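Local coordinates for protein 4'-phospho-dehydrooxetanocin synthase (Bacillus megaterium, PDB 5UL3) that catalyses the cobalamin- and S-adenosylmethionine-dependent oxidative ring contraction of dAMP to an oxetane aldehyde, a radical step in oxetanocin A biosynthesis, at residues Glu512-Asp515 with Lys516-Asp520. Residues are numbered along the deposited sequence; the frame is centred on the assembly and turned at random.
Sequences ELYD and KLLND
Leu518 reaches back one helical turn to the ring of Tyr514 and lays its CD1 methyl over one face, 3.9 Å from the ring centroid and 16° off the normal, a CH-pi contact. Its other methyl meets the phenol end of the same ring, with Leu518 CD2 3.6 Å from Tyr514 OH. A chi1 of -177° sends the Tyr514 ring out beside the following turn, and a chi2 of 81° turns one face to Leu518 CD1. Tyr404 touches both side chains.

One residue back, Leu513 and Leu517 run side by side in the same direction, their CD1 atoms 3.7 Å apart. Asp515 O accepts a hydrogen bond from Asn519 N at 3.0 Å and a weak one from Leu518 N at 3.4 Å; in the conformer given, Asp515 OD2 forms a salt bridge with Lys410. Lys516 N-H hydrogen-bonds Glu512 O (3.0 Å), and Lys516 CB passes 3.4 Å from that oxygen; the chain then bends at its end, placing Lys516 NZ in a long salt bridge with Asp520 OD2, 3.7 Å away. Asp520 N bonds Lys516 O, completing the alpha-helical i to i+4 series, and Asp520 is the first residue to leave helical angles. Its OD1 accepts a hydrogen bond from Phe523 N, the N-cap of helix 521-527, which thus starts where helix 510-519 ends.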
ATOM      1  N   GLU A 512     -29.682 -18.867   1.620  1.00 35.72           N
ATOM      2  CA  GLU A 512     -30.527 -18.704   0.442  1.00 40.30           C
ATOM      3  C   GLU A 512     -29.862 -17.790  -0.580  1.00 42.54           C
ATOM      4  O   GLU A 512     -29.868 -18.081  -1.784  1.00 38.87           O
ATOM      5  CB  GLU A 512     -31.898 -18.151   0.842  1.00 46.77           C
ATOM      6  CG  GLU A 512     -32.746 -19.103   1.686  1.00 59.88           C
ATOM      7  CD  GLU A 512     -34.069 -18.483   2.144  1.00 66.28           C
ATOM      8  OE1 GLU A 512     -34.159 -17.240   2.245  1.00 49.95           O
ATOM      9  OE2 GLU A 512     -35.025 -19.246   2.399  1.00 70.13           O
ATOM     10  N   LEU A 513     -29.285 -16.680  -0.111  1.00 37.98           N
ATOM     11  CA  LEU A 513     -28.568 -15.781  -1.006  1.00 37.33           C
ATOM     12  C   LEU A 513     -27.403 -16.498  -1.669  1.00 31.91           C
ATOM     13  O   LEU A 513     -27.206 -16.398  -2.886  1.00 35.58           O
ATOM     14  CB  LEU A 513     -28.075 -14.562  -0.226  1.00 36.79           C
ATOM     15  CG  LEU A 513     -27.215 -13.594  -1.035  1.00 36.08           C
ATOM     16  CD1 LEU A 513     -28.013 -13.042  -2.203  1.00 37.12           C
ATOM     17  CD2 LEU A 513     -26.703 -12.467  -0.131  1.00 38.44           C
ATOM     18  N   TYR A 514     -26.610 -17.216  -0.869  1.00 32.01           N
ATOM     19  CA  TYR A 514     -25.486 -17.986  -1.397  1.00 32.69           C
ATOM     20  C   TYR A 514     -25.938 -18.979  -2.460  1.00 35.05           C
ATOM     21  O   TYR A 514     -25.363 -19.037  -3.551  1.00 34.27           O
ATOM     22  CB  TYR A 514     -24.779 -18.714  -0.253  1.00 30.13           C
ATOM     23  CG  TYR A 514     -23.552 -19.492  -0.653  1.00 32.17           C
ATOM     24  CD1 TYR A 514     -22.327 -18.853  -0.829  1.00 30.12           C
ATOM     25  CD2 TYR A 514     -23.599 -20.874  -0.813  1.00 34.88           C
ATOM     26  CE1 TYR A 514     -21.193 -19.563  -1.183  1.00 27.46           C
ATOM     27  CE2 TYR A 514     -22.467 -21.592  -1.161  1.00 34.17           C
ATOM     28  CZ  TYR A 514     -21.273 -20.940  -1.353  1.00 27.38           C
ATOM     29  OH  TYR A 514     -20.160 -21.661  -1.695  1.00 32.18           O
ATOM     30  N   ASP A 515     -26.963 -19.778  -2.153  0.50 36.54           N
ATOM     31  CA  ASP A 515     -27.405 -20.801  -3.100  0.50 39.18           C
ATOM     32  C   ASP A 515     -27.900 -20.178  -4.399  0.50 39.04           C
ATOM     33  O   ASP A 515     -27.621 -20.691  -5.489  0.50 40.74           O
ATOM     34  CB  ASP A 515     -28.495 -21.669  -2.466  0.50 39.56           C
ATOM     35  CG  ASP A 515     -27.943 -22.655  -1.459  0.50 41.72           C
ATOM     36  OD1 ASP A 515     -26.759 -23.032  -1.580  0.50 39.42           O
ATOM     37  OD2 ASP A 515     -28.700 -23.060  -0.550  0.50 45.47           O
ATOM     38  N   LYS A 516     -28.623 -19.060  -4.306  1.00 36.99           N
ATOM     39  CA  LYS A 516     -29.158 -18.435  -5.511  1.00 34.32           C
ATOM     40  C   LYS A 516     -28.050 -17.848  -6.381  1.00 39.16           C
ATOM     41  O   LYS A 516     -28.103 -17.957  -7.611  1.00 42.00           O
ATOM     42  CB  LYS A 516     -30.182 -17.372  -5.135  1.00 39.47           C
ATOM     43  CG  LYS A 516     -31.561 -17.941  -4.806  1.00 49.53           C
ATOM     44  CD  LYS A 516     -32.482 -16.857  -4.263  1.00 49.34           C
ATOM     45  CE  LYS A 516     -33.862 -17.395  -3.899  1.00 63.42           C
ATOM     46  NZ  LYS A 516     -34.730 -17.575  -5.098  1.00 72.79           N
ATOM     47  N   LEU A 517     -27.035 -17.224  -5.771  1.00 37.98           N
ATOM     48  CA  LEU A 517     -25.952 -16.660  -6.575  1.00 32.78           C
ATOM     49  C   LEU A 517     -25.061 -17.733  -7.191  1.00 35.59           C
ATOM     50  O   LEU A 517     -24.444 -17.477  -8.226  1.00 37.61           O
ATOM     51  CB  LEU A 517     -25.123 -15.684  -5.735  1.00 31.30           C
ATOM     52  CG  LEU A 517     -25.838 -14.359  -5.456  1.00 34.75           C
ATOM     53  CD1 LEU A 517     -25.097 -13.542  -4.411  1.00 32.80           C
ATOM     54  CD2 LEU A 517     -25.989 -13.572  -6.740  1.00 34.93           C
ATOM     55  N   LEU A 518     -24.995 -18.930  -6.608  1.00 34.64           N
ATOM     56  CA  LEU A 518     -24.189 -19.972  -7.228  1.00 40.14           C
ATOM     57  C   LEU A 518     -24.948 -20.746  -8.301  1.00 42.03           C
ATOM     58  O   LEU A 518     -24.355 -21.116  -9.318  1.00 43.63           O
ATOM     59  CB  LEU A 518     -23.668 -20.948  -6.172  1.00 38.60           C
ATOM     60  CG  LEU A 518     -22.249 -20.692  -5.675  1.00 36.87           C
ATOM     61  CD1 LEU A 518     -22.221 -19.405  -4.842  1.00 36.45           C
ATOM     62  CD2 LEU A 518     -21.769 -21.882  -4.864  1.00 43.10           C
ATOM     63  N   ASN A 519     -26.248 -20.984  -8.111  1.00 42.60           N
ATOM     64  CA  ASN A 519     -26.970 -21.982  -8.893  1.00 46.64           C
ATOM     65  C   ASN A 519     -28.198 -21.469  -9.626  1.00 51.79           C
ATOM     66  O   ASN A 519     -28.611 -22.103 -10.605  1.00 53.90           O
ATOM     67  CB  ASN A 519     -27.422 -23.140  -7.990  1.00 40.27           C
ATOM     68  CG  ASN A 519     -26.285 -23.744  -7.219  1.00 41.03           C
ATOM     69  OD1 ASN A 519     -25.268 -24.133  -7.797  1.00 50.01           O
ATOM     70  ND2 ASN A 519     -26.430 -23.803  -5.900  1.00 44.96           N
ATOM     71  N   ASP A 520     -28.808 -20.376  -9.178  1.00 42.67           N
ATOM     72  CA  ASP A 520     -30.091 -19.927  -9.719  1.00 45.37           C
ATOM     73  C   ASP A 520     -29.812 -19.037 -10.921  1.00 46.21           C
ATOM     74  O   ASP A 520     -29.563 -17.839 -10.778  1.00 43.94           O
ATOM     75  CB  ASP A 520     -30.898 -19.212  -8.644  1.00 48.94           C
ATOM     76  CG  ASP A 520     -32.360 -19.041  -9.016  1.00 49.24           C
ATOM     77  OD1 ASP A 520     -32.664 -18.835 -10.206  1.00 50.94           O
ATOM     78  OD2 ASP A 520     -33.205 -19.091  -8.099  1.00 55.10           O
TER